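PDB 4EXO: methyl-accepting chemotaxis protein from Vibrio parahaemolyticus, which probably senses small molecules such as pyruvate through a periplasmic PAS-like Cache domain and relays the signal to the chemotaxis machinery. Local coordinates for residues 22-36 / 127-140. Numbering follows the deposited sequence. Where two conformers were deposited one is given.
Sequences MMMGVTAIKPLYDSD and YAEYLQKWDWVLGT
Tyr33 and Trp134 meet edge to face, the tyrosine edge pointing at the indole's six-membered ring with planes at 82°, and Tyr33 shows how one side chain can tie a helical turn to a β-hairpin. From Tyr33 CB, the bond to CG runs anti to the backbone N (chi1 -170°), which swings the ring away from helix 30-34 and toward the turn at 131-134. Tyr33 CD1 comes first, over the centre of the Trp134 face and 3.8 Å from Trp134 CD2. Next, CE1 and CZ run beside Lys133 CB, while Tyr33 CE1 also lies 4.0 Å from Leu131 CB. At the tip, Tyr33 OH accepts a hydrogen bond from Lys133 N at 3.0 Å. Lys133 slides back past the ring in the opposite direction: its CE lies over one face, its NZ makes a fairly long cation-pi contact there, and Lys133 NZ also donates to Tyr33 O at 2.8 Å. A water links this ammonium to Asp34. Beyond the ring, Trp134 NE1 gives Asp36 OD2 a nearly straight bond (172°) from above the carboxylate plane; Gly39, Ser40 and Asn41 also bind that carboxylate. Near the start of 22-36, selenomethionine Met22, bent at chi2 and chi3, brings its CE to 3.4 Å from Leu138 O. Helices 2-28 and 30-34 thus lie against hairpin 120-131/136-143 of the antiparallel Cache sheet, its turn closing in a G1 beta bulge where Asp135 and Trp136 face Leu131; helix 42-51 touches Ile29 and Trp134, and the second subunit packs on Met23, Met24, Thr27 and Ala28.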
loop_
_atom_site.group_PDB
_atom_site.type_symbol
_atom_site.label_atom_id
_atom_site.label_comp_id
_atom_site.label_asym_id
_atom_site.label_seq_id
_atom_site.Cartn_x
_atom_site.Cartn_y
_atom_site.Cartn_z
HETATM N N MSE A 22 0.946 -6.041 1.526
HETATM C CA MSE A 22 -0.126 -7.021 1.376
HETATM C C MSE A 22 -1.401 -6.520 2.079
HETATM O O MSE A 22 -2.499 -6.631 1.527
HETATM C CB MSE A 22 0.270 -8.410 1.936
HETATM C CG MSE A 22 -0.848 -9.478 1.814
HETATM SE SE MSE A 22 -1.483 -9.805 -0.035
HETATM C CE MSE A 22 0.241 -10.116 -0.835
HETATM N N MSE A 23 -1.259 -6.008 3.299
HETATM C CA MSE A 23 -2.400 -5.440 4.018
HETATM C C MSE A 23 -3.113 -4.374 3.208
HETATM O O MSE A 23 -4.336 -4.343 3.156
HETATM C CB MSE A 23 -2.003 -4.853 5.382
HETATM C CG MSE A 23 -3.229 -4.488 6.166
HETATM SE SE MSE A 23 -2.741 -3.821 7.943
HETATM C CE MSE A 23 -2.276 -5.457 8.877
HETATM N N MSE A 24 -2.353 -3.517 2.534
HETATM C CA MSE A 24 -2.973 -2.479 1.710
HETATM C C MSE A 24 -3.817 -3.038 0.581
HETATM O O MSE A 24 -4.905 -2.530 0.310
HETATM C CB MSE A 24 -1.914 -1.520 1.170
HETATM C CG MSE A 24 -1.173 -0.828 2.287
HETATM SE SE MSE A 24 -0.079 0.625 1.626
HETATM C CE MSE A 24 -1.440 1.853 1.018
ATOM N N GLY A 25 -3.309 -4.073 -0.084
ATOM C CA GLY A 25 -4.038 -4.692 -1.177
ATOM C C GLY A 25 -5.319 -5.385 -0.681
ATOM O O GLY A 25 -6.390 -5.178 -1.229
ATOM N N VAL A 26 -5.183 -6.167 0.390
ATOM C CA VAL A 26 -6.288 -6.870 1.004
ATOM C C VAL A 26 -7.375 -5.893 1.512
ATOM O O VAL A 26 -8.584 -6.128 1.321
ATOM C CB VAL A 26 -5.778 -7.846 2.124
ATOM C CG1 VAL A 26 -6.970 -8.450 2.953
ATOM C CG2 VAL A 26 -4.929 -8.992 1.474
ATOM N N THR A 27 -6.952 -4.796 2.113
ATOM C CA THR A 27 -7.933 -3.833 2.619
ATOM C C THR A 27 -8.519 -2.959 1.500
ATOM O O THR A 27 -9.684 -2.605 1.571
ATOM C CB THR A 27 -7.370 -2.987 3.785
ATOM O OG1 THR A 27 -6.169 -2.330 3.376
ATOM C CG2 THR A 27 -7.043 -3.899 4.984
ATOM N N ALA A 28 -7.746 -2.663 0.453
ATOM C CA ALA A 28 -8.282 -1.910 -0.685
ATOM C C ALA A 28 -9.493 -2.588 -1.323
ATOM O O ALA A 28 -10.402 -1.889 -1.806
ATOM C CB ALA A 28 -7.198 -1.620 -1.746
ATOM N N ILE A 29 -9.498 -3.932 -1.345
ATOM C CA ILE A 29 -10.597 -4.685 -1.964
ATOM C C ILE A 29 -11.598 -5.200 -0.932
ATOM O O ILE A 29 -12.541 -5.892 -1.269
ATOM C CB ILE A 29 -10.069 -5.854 -2.846
ATOM C CG1 ILE A 29 -9.334 -6.888 -1.975
ATOM C CG2 ILE A 29 -9.161 -5.279 -3.974
ATOM C CD1 ILE A 29 -9.339 -8.320 -2.499
ATOM N N LYS A 30 -11.402 -4.854 0.337
ATOM C CA LYS A 30 -12.278 -5.392 1.385
ATOM C C LYS A 30 -13.794 -5.097 1.194
ATOM O O LYS A 30 -14.621 -5.992 1.387
ATOM C CB LYS A 30 -11.776 -4.965 2.773
ATOM C CG LYS A 30 -12.498 -5.640 3.906
ATOM C CD LYS A 30 -11.694 -5.582 5.207
ATOM C CE LYS A 30 -12.405 -6.423 6.292
ATOM N NZ LYS A 30 -13.686 -5.805 6.672
ATOM N N PRO A 31 -14.160 -3.855 0.811
ATOM C CA PRO A 31 -15.597 -3.557 0.583
ATOM C C PRO A 31 -16.186 -4.506 -0.459
ATOM O O PRO A 31 -17.266 -5.079 -0.246
ATOM C CB PRO A 31 -15.570 -2.136 0.013
ATOM C CG PRO A 31 -14.316 -1.531 0.613
ATOM C CD PRO A 31 -13.316 -2.656 0.621
ATOM N N LEU A 32 -15.439 -4.728 -1.544
ATOM C CA LEU A 32 -15.856 -5.665 -2.592
ATOM C C LEU A 32 -15.889 -7.127 -2.144
ATOM O O LEU A 32 -16.870 -7.852 -2.412
ATOM C CB LEU A 32 -14.943 -5.511 -3.806
ATOM C CG LEU A 32 -15.023 -4.229 -4.626
ATOM C CD1 LEU A 32 -13.788 -4.105 -5.552
ATOM C CD2 LEU A 32 -16.302 -4.141 -5.451
ATOM N N TYR A 33 -14.828 -7.564 -1.474
ATOM C CA TYR A 33 -14.695 -8.928 -0.987
ATOM C C TYR A 33 -15.836 -9.256 -0.019
ATOM O O TYR A 33 -16.479 -10.293 -0.164
ATOM C CB TYR A 33 -13.360 -9.078 -0.258
ATOM C CG TYR A 33 -12.939 -10.495 0.110
ATOM C CD1 TYR A 33 -12.566 -11.422 -0.883
ATOM C CD2 TYR A 33 -12.831 -10.883 1.452
ATOM C CE1 TYR A 33 -12.138 -12.718 -0.553
ATOM C CE2 TYR A 33 -12.407 -12.188 1.796
ATOM C CZ TYR A 33 -12.056 -13.090 0.778
ATOM O OH TYR A 33 -11.610 -14.353 1.123
ATOM N N ASP A 34 -16.051 -8.370 0.956
ATOM C CA ASP A 34 -17.064 -8.568 1.991
ATOM C C ASP A 34 -18.494 -8.628 1.417
ATOM O O ASP A 34 -19.293 -9.446 1.873
ATOM C CB ASP A 34 -16.948 -7.509 3.099
ATOM C CG ASP A 34 -15.735 -7.729 4.003
ATOM O OD1 ASP A 34 -15.074 -8.785 3.930
ATOM O OD2 ASP A 34 -15.419 -6.841 4.811
ATOM N N SER A 35 -18.798 -7.775 0.434
ATOM C CA SER A 35 -20.122 -7.706 -0.188
ATOM C C SER A 35 -20.337 -8.617 -1.403
ATOM O O SER A 35 -21.389 -8.549 -2.056
ATOM C CB SER A 35 -20.440 -6.263 -0.603
ATOM O OG SER A 35 -19.646 -5.853 -1.705
ATOM N N ASP A 36 -19.347 -9.447 -1.716
ATOM C CA ASP A 36 -19.408 -10.275 -2.901
ATOM C C ASP A 36 -20.543 -11.306 -2.808
ATOM O O ASP A 36 -20.783 -11.879 -1.735
ATOM C CB ASP A 36 -18.085 -11.012 -3.080
ATOM C CG ASP A 36 -18.066 -11.875 -4.310
ATOM O OD1 ASP A 36 -18.088 -11.311 -5.423
ATOM O OD2 ASP A 36 -18.031 -13.122 -4.171
ATOM N N TYR A 127 5.712 -12.855 -1.150
ATOM C CA TYR A 127 4.902 -12.949 0.057
ATOM C C TYR A 127 3.443 -13.075 -0.417
ATOM O O TYR A 127 2.981 -12.295 -1.238
ATOM C CB TYR A 127 5.095 -11.740 1.003
ATOM C CG TYR A 127 4.143 -11.871 2.186
ATOM C CD1 TYR A 127 4.322 -12.884 3.123
ATOM C CD2 TYR A 127 3.011 -11.058 2.283
ATOM C CE1 TYR A 127 3.413 -13.054 4.182
ATOM C CE2 TYR A 127 2.102 -11.206 3.346
ATOM C CZ TYR A 127 2.319 -12.220 4.277
ATOM O OH TYR A 127 1.458 -12.388 5.326
ATOM N N ALA A 128 2.748 -14.111 0.050
ATOM C CA ALA A 128 1.367 -14.385 -0.347
ATOM C C ALA A 128 0.422 -14.687 0.857
ATOM O O ALA A 128 0.847 -15.276 1.907
ATOM C CB ALA A 128 1.339 -15.539 -1.399
ATOM N N GLU A 129 -0.828 -14.220 0.717
ATOM C CA GLU A 129 -1.890 -14.477 1.677
ATOM C C GLU A 129 -3.065 -15.118 0.949
ATOM O O GLU A 129 -3.339 -14.824 -0.233
ATOM C CB GLU A 129 -2.301 -13.180 2.410
ATOM C CG GLU A 129 -1.345 -12.833 3.582
ATOM C CD GLU A 129 -1.736 -11.527 4.367
ATOM O OE1 GLU A 129 -2.876 -10.996 4.121
ATOM O OE2 GLU A 129 -0.873 -11.060 5.195
ATOM N N TYR A 130 -3.737 -16.038 1.632
ATOM C CA TYR A 130 -4.832 -16.789 1.004
ATOM C C TYR A 130 -6.177 -16.145 1.326
ATOM O O TYR A 130 -6.466 -15.859 2.511
ATOM C CB TYR A 130 -4.795 -18.252 1.488
ATOM C CG TYR A 130 -5.858 -19.124 0.842
ATOM C CD1 TYR A 130 -5.993 -19.177 -0.547
ATOM C CD2 TYR A 130 -6.734 -19.896 1.617
ATOM C CE1 TYR A 130 -6.967 -19.974 -1.160
ATOM C CE2 TYR A 130 -7.718 -20.697 1.021
ATOM C CZ TYR A 130 -7.838 -20.725 -0.368
ATOM O OH TYR A 130 -8.801 -21.504 -0.987
ATOM N N LEU A 131 -6.958 -15.868 0.284
ATOM C CA LEU A 131 -8.281 -15.259 0.381
ATOM C C LEU A 131 -9.330 -16.319 0.024
ATOM O O LEU A 131 -9.683 -16.522 -1.153
ATOM C CB LEU A 131 -8.393 -14.066 -0.576
ATOM C CG LEU A 131 -7.493 -12.861 -0.281
ATOM C CD1 LEU A 131 -7.700 -11.827 -1.387
ATOM C CD2 LEU A 131 -7.840 -12.256 1.079
ATOM N N GLN A 132 -9.795 -17.035 1.038
ATOM C CA GLN A 132 -10.470 -18.308 0.763
ATOM C C GLN A 132 -11.794 -18.186 -0.007
ATOM O O GLN A 132 -12.156 -19.099 -0.765
ATOM C CB GLN A 132 -10.663 -19.088 2.071
ATOM C CG GLN A 132 -11.498 -18.341 3.095
ATOM C CD GLN A 132 -13.005 -18.628 2.953
ATOM O OE1 GLN A 132 -13.432 -19.516 2.178
ATOM N NE2 GLN A 132 -13.811 -17.859 3.686
ATOM N N LYS A 133 -12.507 -17.070 0.166
ATOM C CA LYS A 133 -13.831 -16.884 -0.459
ATOM C C LYS A 133 -13.741 -16.965 -1.967
ATOM O O LYS A 133 -14.612 -17.534 -2.616
ATOM C CB LYS A 133 -14.430 -15.534 -0.073
ATOM C CG LYS A 133 -15.861 -15.331 -0.593
ATOM C CD LYS A 133 -16.437 -13.947 -0.212
ATOM C CE LYS A 133 -16.419 -13.689 1.269
ATOM N NZ LYS A 133 -17.204 -12.413 1.524
ATOM N N TRP A 134 -12.650 -16.414 -2.510
ATOM C CA TRP A 134 -12.374 -16.462 -3.940
ATOM C C TRP A 134 -11.351 -17.518 -4.402
ATOM O O TRP A 134 -11.095 -17.625 -5.610
ATOM C CB TRP A 134 -11.920 -15.068 -4.380
ATOM C CG TRP A 134 -13.035 -14.090 -4.340
ATOM C CD1 TRP A 134 -14.376 -14.366 -4.200
ATOM C CD2 TRP A 134 -12.926 -12.684 -4.475
ATOM N NE1 TRP A 134 -15.105 -13.198 -4.226
ATOM C CE2 TRP A 134 -14.233 -12.150 -4.397
ATOM C CE3 TRP A 134 -11.845 -11.811 -4.645
ATOM C CZ2 TRP A 134 -14.487 -10.778 -4.499
ATOM C CZ3 TRP A 134 -12.103 -10.448 -4.742
ATOM C CH2 TRP A 134 -13.406 -9.947 -4.664
ATOM N N ASP A 135 -10.814 -18.299 -3.459
ATOM C CA ASP A 135 -9.693 -19.211 -3.671
ATOM C C ASP A 135 -8.561 -18.452 -4.395
ATOM O O ASP A 135 -8.058 -18.922 -5.419
ATOM C CB ASP A 135 -10.112 -20.455 -4.493
ATOM C CG ASP A 135 -9.049 -21.525 -4.538
ATOM O OD1 ASP A 135 -8.357 -21.741 -3.514
ATOM O OD2 ASP A 135 -8.891 -22.184 -5.614
ATOM N N TRP A 136 -8.200 -17.275 -3.891
ATOM C CA TRP A 136 -7.046 -16.544 -4.422
ATOM C C TRP A 136 -5.907 -16.601 -3.435
ATOM O O TRP A 136 -6.054 -16.197 -2.273
ATOM C CB TRP A 136 -7.358 -15.079 -4.716
ATOM C CG TRP A 136 -8.212 -14.824 -5.931
ATOM C CD1 TRP A 136 -8.717 -15.744 -6.814
ATOM C CD2 TRP A 136 -8.643 -13.543 -6.394
ATOM N NE1 TRP A 136 -9.446 -15.106 -7.799
ATOM C CE2 TRP A 136 -9.431 -13.754 -7.547
ATOM C CE3 TRP A 136 -8.440 -12.232 -5.943
ATOM C CZ2 TRP A 136 -9.986 -12.692 -8.276
ATOM C CZ3 TRP A 136 -9.027 -11.179 -6.649
ATOM C CH2 TRP A 136 -9.783 -11.417 -7.795
ATOM N N VAL A 137 -4.764 -17.068 -3.935
ATOM C CA VAL A 137 -3.474 -16.867 -3.295
ATOM C C VAL A 137 -2.944 -15.581 -3.919
ATOM O O VAL A 137 -2.488 -15.575 -5.077
ATOM C CB VAL A 137 -2.532 -18.047 -3.575
ATOM C CG1 VAL A 137 -1.135 -17.779 -2.974
ATOM C CG2 VAL A 137 -3.108 -19.347 -2.995
ATOM N N LEU A 138 -3.085 -14.505 -3.160
ATOM C CA LEU A 138 -2.727 -13.143 -3.616
ATOM C C LEU A 138 -1.305 -12.865 -3.132
ATOM O O LEU A 138 -1.036 -13.026 -1.951
ATOM C CB LEU A 138 -3.683 -12.124 -2.993
ATOM C CG LEU A 138 -3.431 -10.625 -3.271
ATOM C CD1 LEU A 138 -3.562 -10.335 -4.786
ATOM C CD2 LEU A 138 -4.395 -9.725 -2.470
ATOM N N GLY A 139 -0.426 -12.415 -4.027
ATOM C CA GLY A 139 0.993 -12.274 -3.688
ATOM C C GLY A 139 1.626 -11.003 -4.227
ATOM O O GLY A 139 1.089 -10.384 -5.138
ATOM N N THR A 140 2.768 -10.632 -3.660
ATOM C CA THR A 140 3.595 -9.579 -4.203
ATOM C C THR A 140 5.029 -9.962 -3.826
ATOM O O THR A 140 5.280 -11.103 -3.397
ATOM C CB THR A 140 3.186 -8.153 -3.674
ATOM O OG1 THR A 140 4.048 -7.172 -4.300
ATOM C CG2 THR A 140 3.362 -8.043 -2.157
HETATM O O HOH W 1 -15.956 -11.498 3.831
#